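Long-range contact in synaptotagmin-1 (Arabidopsis thaliana, PDB 7AS6), which helps to maintain plasma membrane integrity during freezing and osmotic stress and may regulate endocytosis, its C2A domain probably binding phospholipids: residues P87-E99 against E104-L116. Sequence-based numbering, arbitrary orientation.
Sequences PEKMGMNVLALKE and EHKAFTLELRKTL. With NI (nickel (II) ion), chain D.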
loop_
_atom_site.group_PDB
_atom_site.type_symbol
_atom_site.label_atom_id
_atom_site.label_comp_id
_atom_site.label_asym_id
_atom_site.label_seq_id
_atom_site.Cartn_x
_atom_site.Cartn_y
_atom_site.Cartn_z
ATOM N N PRO A 87 -0.330 5.981 15.671
ATOM C CA PRO A 87 0.336 6.355 14.423
ATOM C C PRO A 87 -0.455 7.424 13.692
ATOM O O PRO A 87 -1.677 7.357 13.594
ATOM C CB PRO A 87 0.369 5.041 13.638
ATOM C CG PRO A 87 0.458 4.001 14.702
ATOM C CD PRO A 87 -0.412 4.515 15.826
ATOM N N GLU A 88 0.255 8.428 13.196
ATOM C CA GLU A 88 -0.344 9.489 12.408
ATOM C C GLU A 88 -0.139 9.183 10.939
ATOM O O GLU A 88 0.979 8.865 10.521
ATOM C CB GLU A 88 0.270 10.844 12.748
ATOM C CG GLU A 88 -0.602 11.688 13.663
ATOM C CD GLU A 88 0.037 11.944 15.017
ATOM O OE1 GLU A 88 1.288 11.915 15.105
ATOM O OE2 GLU A 88 -0.715 12.172 15.993
ATOM N N LYS A 89 -1.220 9.262 10.164
ATOM C CA LYS A 89 -1.136 9.005 8.733
ATOM C C LYS A 89 -0.269 10.073 8.084
ATOM O O LYS A 89 -0.398 11.259 8.393
ATOM C CB LYS A 89 -2.538 8.996 8.114
ATOM C CG LYS A 89 -2.590 8.527 6.665
ATOM C CD LYS A 89 -4.013 8.594 6.087
ATOM C CE LYS A 89 -5.061 8.057 7.068
ATOM N NZ LYS A 89 -5.605 6.718 6.702
ATOM N N MET A 90 0.641 9.653 7.208
ATOM C CA MET A 90 1.457 10.608 6.480
ATOM C C MET A 90 0.943 10.855 5.080
ATOM O O MET A 90 1.218 11.915 4.515
ATOM C CB MET A 90 2.906 10.129 6.400
ATOM C CG MET A 90 3.558 9.882 7.767
ATOM S SD MET A 90 5.242 9.269 7.514
ATOM C CE MET A 90 6.003 10.766 6.895
ATOM N N GLY A 91 0.187 9.918 4.531
ATOM C CA GLY A 91 -0.321 10.048 3.182
ATOM C C GLY A 91 -0.937 8.746 2.721
ATOM O O GLY A 91 -0.793 7.691 3.353
ATOM N N MET A 92 -1.618 8.824 1.587
ATOM C CA MET A 92 -2.345 7.659 1.115
ATOM C C MET A 92 -2.670 7.825 -0.362
ATOM O O MET A 92 -2.563 8.918 -0.927
ATOM C CB MET A 92 -3.615 7.467 1.928
ATOM C CG MET A 92 -4.466 8.693 1.868
ATOM S SD MET A 92 -6.086 8.184 1.346
ATOM C CE MET A 92 -6.641 7.477 2.902
ATOM N N ASN A 93 -3.058 6.713 -0.979
ATOM C CA ASN A 93 -3.620 6.730 -2.323
ATOM C C ASN A 93 -4.318 5.406 -2.595
ATOM O O ASN A 93 -4.301 4.475 -1.784
ATOM C CB ASN A 93 -2.570 7.002 -3.398
ATOM C CG ASN A 93 -3.120 7.859 -4.513
ATOM O OD1 ASN A 93 -4.323 7.849 -4.775
ATOM N ND2 ASN A 93 -2.254 8.635 -5.150
ATOM N N VAL A 94 -4.926 5.334 -3.764
ATOM C CA VAL A 94 -5.791 4.225 -4.105
ATOM C C VAL A 94 -5.291 3.624 -5.414
ATOM O O VAL A 94 -4.536 4.250 -6.159
ATOM C CB VAL A 94 -7.253 4.705 -4.191
ATOM C CG1 VAL A 94 -7.602 5.132 -5.589
ATOM C CG2 VAL A 94 -8.199 3.653 -3.672
ATOM N N LEU A 95 -5.680 2.376 -5.674
ATOM C CA LEU A 95 -5.232 1.694 -6.888
ATOM C C LEU A 95 -6.260 0.636 -7.254
ATOM O O LEU A 95 -6.387 -0.374 -6.556
ATOM C CB LEU A 95 -3.852 1.068 -6.710
ATOM C CG LEU A 95 -3.381 0.219 -7.892
ATOM C CD1 LEU A 95 -3.410 1.029 -9.172
ATOM C CD2 LEU A 95 -1.984 -0.350 -7.660
ATOM N N ALA A 96 -6.976 0.867 -8.354
ATOM C CA ALA A 96 -8.045 -0.033 -8.757
ATOM C C ALA A 96 -7.460 -1.323 -9.296
ATOM O O ALA A 96 -6.429 -1.321 -9.968
ATOM C CB ALA A 96 -8.927 0.619 -9.819
ATOM N N LEU A 97 -8.121 -2.436 -8.990
ATOM C CA LEU A 97 -7.667 -3.707 -9.523
ATOM C C LEU A 97 -7.928 -3.831 -11.023
ATOM O O LEU A 97 -7.299 -4.667 -11.672
ATOM C CB LEU A 97 -8.325 -4.862 -8.766
ATOM C CG LEU A 97 -7.993 -4.968 -7.275
ATOM C CD1 LEU A 97 -8.415 -6.330 -6.730
ATOM C CD2 LEU A 97 -6.512 -4.717 -7.046
ATOM N N LYS A 98 -8.806 -3.005 -11.599
ATOM C CA LYS A 98 -9.007 -3.069 -13.045
ATOM C C LYS A 98 -7.767 -2.647 -13.824
ATOM O O LYS A 98 -7.777 -2.716 -15.057
ATOM C CB LYS A 98 -10.213 -2.218 -13.467
ATOM C CG LYS A 98 -10.006 -0.703 -13.420
ATOM C CD LYS A 98 -11.328 0.039 -13.641
ATOM C CE LYS A 98 -11.188 1.540 -13.443
ATOM N NZ LYS A 98 -12.478 2.169 -13.000
ATOM N N GLU A 99 -6.711 -2.217 -13.139
ATOM C CA GLU A 99 -5.413 -1.982 -13.746
ATOM C C GLU A 99 -4.505 -3.207 -13.704
ATOM O O GLU A 99 -3.428 -3.175 -14.308
ATOM C CB GLU A 99 -4.717 -0.806 -13.049
ATOM C CG GLU A 99 -5.318 0.563 -13.354
ATOM C CD GLU A 99 -5.168 0.951 -14.814
ATOM O OE1 GLU A 99 -6.180 1.351 -15.430
ATOM O OE2 GLU A 99 -4.041 0.850 -15.356
ATOM N N GLU A 104 1.332 -11.069 -15.022
ATOM C CA GLU A 104 2.362 -10.069 -15.307
ATOM C C GLU A 104 2.626 -9.282 -14.029
ATOM O O GLU A 104 1.681 -8.827 -13.382
ATOM C CB GLU A 104 1.940 -9.075 -16.410
ATOM C CG GLU A 104 2.240 -9.422 -17.899
ATOM C CD GLU A 104 2.011 -8.200 -18.823
ATOM O OE1 GLU A 104 1.851 -7.077 -18.289
ATOM O OE2 GLU A 104 1.983 -8.343 -20.068
ATOM N N HIS A 105 3.893 -9.111 -13.672
ATOM C CA HIS A 105 4.241 -8.121 -12.659
ATOM C C HIS A 105 4.053 -6.736 -13.256
ATOM O O HIS A 105 4.675 -6.399 -14.269
ATOM C CB HIS A 105 5.677 -8.308 -12.192
ATOM C CG HIS A 105 5.987 -9.704 -11.764
ATOM N ND1 HIS A 105 5.840 -10.133 -10.462
ATOM C CD2 HIS A 105 6.428 -10.773 -12.468
ATOM C CE1 HIS A 105 6.173 -11.410 -10.384
ATOM N NE2 HIS A 105 6.534 -11.821 -11.588
ATOM N N LYS A 106 3.174 -5.942 -12.658
ATOM C CA LYS A 106 2.938 -4.583 -13.118
ATOM C C LYS A 106 3.221 -3.629 -11.966
ATOM O O LYS A 106 2.620 -3.748 -10.893
ATOM C CB LYS A 106 1.513 -4.410 -13.645
ATOM C CG LYS A 106 1.270 -3.071 -14.351
ATOM C CD LYS A 106 0.035 -3.118 -15.256
ATOM C CE LYS A 106 -0.365 -1.721 -15.726
ATOM N NZ LYS A 106 -1.745 -1.671 -16.303
ATOM N N ALA A 107 4.134 -2.692 -12.194
ATOM C CA ALA A 107 4.577 -1.753 -11.183
ATOM C C ALA A 107 3.825 -0.442 -11.335
ATOM O O ALA A 107 3.516 -0.024 -12.453
ATOM C CB ALA A 107 6.081 -1.511 -11.300
ATOM N N PHE A 108 3.522 0.195 -10.202
ATOM C CA PHE A 108 2.820 1.469 -10.164
ATOM C C PHE A 108 3.541 2.404 -9.212
ATOM O O PHE A 108 4.107 1.971 -8.204
ATOM C CB PHE A 108 1.358 1.316 -9.693
ATOM C CG PHE A 108 0.563 0.315 -10.484
ATOM C CD1 PHE A 108 -0.175 0.711 -11.590
ATOM C CD2 PHE A 108 0.553 -1.024 -10.123
ATOM C CE1 PHE A 108 -0.908 -0.214 -12.329
ATOM C CE2 PHE A 108 -0.182 -1.955 -10.856
ATOM C CZ PHE A 108 -0.910 -1.548 -11.959
ATOM N N THR A 109 3.505 3.694 -9.527
ATOM C CA THR A 109 3.975 4.734 -8.613
ATOM C C THR A 109 2.787 5.601 -8.219
ATOM O O THR A 109 2.214 6.294 -9.065
ATOM C CB THR A 109 5.065 5.582 -9.256
ATOM O OG1 THR A 109 6.168 4.738 -9.614
ATOM C CG2 THR A 109 5.530 6.650 -8.276
ATOM N N LEU A 110 2.422 5.565 -6.940
ATOM C CA LEU A 110 1.303 6.336 -6.422
ATOM C C LEU A 110 1.843 7.533 -5.659
ATOM O O LEU A 110 2.666 7.379 -4.750
ATOM C CB LEU A 110 0.425 5.485 -5.502
ATOM C CG LEU A 110 0.079 4.114 -6.082
ATOM C CD1 LEU A 110 -0.680 3.246 -5.083
ATOM C CD2 LEU A 110 -0.724 4.306 -7.352
ATOM N N GLU A 111 1.398 8.722 -6.033
ATOM C CA GLU A 111 1.755 9.897 -5.257
ATOM C C GLU A 111 0.900 9.915 -4.002
ATOM O O GLU A 111 -0.306 9.661 -4.062
ATOM C CB GLU A 111 1.576 11.172 -6.083
ATOM C CG GLU A 111 2.581 11.253 -7.242
ATOM C CD GLU A 111 2.736 12.653 -7.830
ATOM O OE1 GLU A 111 2.082 13.595 -7.324
ATOM O OE2 GLU A 111 3.515 12.808 -8.800
ATOM N N LEU A 112 1.529 10.157 -2.857
ATOM C CA LEU A 112 0.800 10.182 -1.599
ATOM C C LEU A 112 0.062 11.500 -1.453
ATOM O O LEU A 112 0.629 12.571 -1.694
ATOM C CB LEU A 112 1.759 9.973 -0.436
ATOM C CG LEU A 112 2.435 8.622 -0.592
ATOM C CD1 LEU A 112 3.577 8.508 0.379
ATOM C CD2 LEU A 112 1.418 7.514 -0.380
ATOM N N ARG A 113 -1.208 11.422 -1.067
ATOM C CA ARG A 113 -2.023 12.608 -0.854
ATOM C C ARG A 113 -2.670 12.550 0.523
ATOM O O ARG A 113 -2.670 11.511 1.194
ATOM C CB ARG A 113 -3.091 12.762 -1.941
ATOM C CG ARG A 113 -3.952 11.535 -2.152
ATOM C CD ARG A 113 -4.971 11.800 -3.246
ATOM N NE ARG A 113 -4.326 12.183 -4.499
ATOM C CZ ARG A 113 -4.966 12.675 -5.556
ATOM N NH1 ARG A 113 -6.280 12.857 -5.515
ATOM N NH2 ARG A 113 -4.292 12.992 -6.655
ATOM N N LYS A 114 -3.229 13.696 0.939
ATOM C CA LYS A 114 -3.841 13.788 2.264
ATOM C C LYS A 114 -5.136 12.988 2.341
ATOM O O LYS A 114 -5.386 12.297 3.336
ATOM C CB LYS A 114 -4.102 15.250 2.633
ATOM C CG LYS A 114 -4.865 15.423 3.945
ATOM C CD LYS A 114 -5.528 16.800 4.032
ATOM C CE LYS A 114 -6.666 16.821 5.052
ATOM N NZ LYS A 114 -7.600 17.977 4.845
ATOM N N THR A 115 -5.975 13.072 1.313
ATOM C CA THR A 115 -7.257 12.383 1.340
ATOM C C THR A 115 -7.767 12.206 -0.090
ATOM O O THR A 115 -7.174 12.700 -1.054
ATOM C CB THR A 115 -8.262 13.139 2.213
ATOM O OG1 THR A 115 -9.502 12.422 2.244
ATOM C CG2 THR A 115 -8.494 14.534 1.658
ATOM N N LEU A 116 -8.892 11.501 -0.206
ATOM C CA LEU A 116 -9.452 11.065 -1.485
ATOM C C LEU A 116 -10.608 11.946 -1.981
ATOM O O LEU A 116 -10.814 13.066 -1.507
ATOM C CB LEU A 116 -9.917 9.607 -1.356
ATOM C CG LEU A 116 -10.321 9.154 0.063
ATOM C CD1 LEU A 116 -11.675 9.736 0.503
ATOM C CD2 LEU A 116 -10.303 7.629 0.199
HETATM NI NI NI D . 7.228 -14.153 -12.094
#
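Met92 and Arg113 pair their backbones in one isolated antiparallel bridge, although strand 88-96 and the chain around strand 106-111 belong to different sheets. Met92 N donates to Arg113 O and Arg113 N to Met92 O, both 2.9 Å, the second far straighter at 169°. Gly91 CA adds a CA-H...O contact to the same Arg113 O, 3.4 Å away, a second approach to that carbonyl oxygen. Beside the bridge, Asn93 sends ND2 to Glu111 O; at 2.5 Å the modelled separation is shorter than an amide hydrogen bond should be, which leaves the exact placing of the amide doubtful. Its other amide atom, OD1, takes the N-H of Val94, consistent with this turn of the amide. The strand axes run 135° apart in direction, well off antiparallel, as outermost strands of the two sheets of a C2 beta-sandwich, and beyond the bridge side chains pack between them. Leu110 turns CD1 toward Leu95 CB. Leu95, its CG swung opposite the backbone N (chi1 174°), crosses Phe108 at about a right angle and lays CD2 over one ring face, 4.0 Å from the centroid, a CH-pi contact; Leu136 of strand 131-140 touches both residues. Glu99 O meets the same ring at its edge, in plane, while CB lies against CE1. The extended Lys106 side chain crosses that of Glu99 obliquely, gives NZ to Glu99 O at 3.0 Å, in the carbonyl plane, and forms a longer salt bridge, 3.5 Å, from NZ to Glu99 OE2.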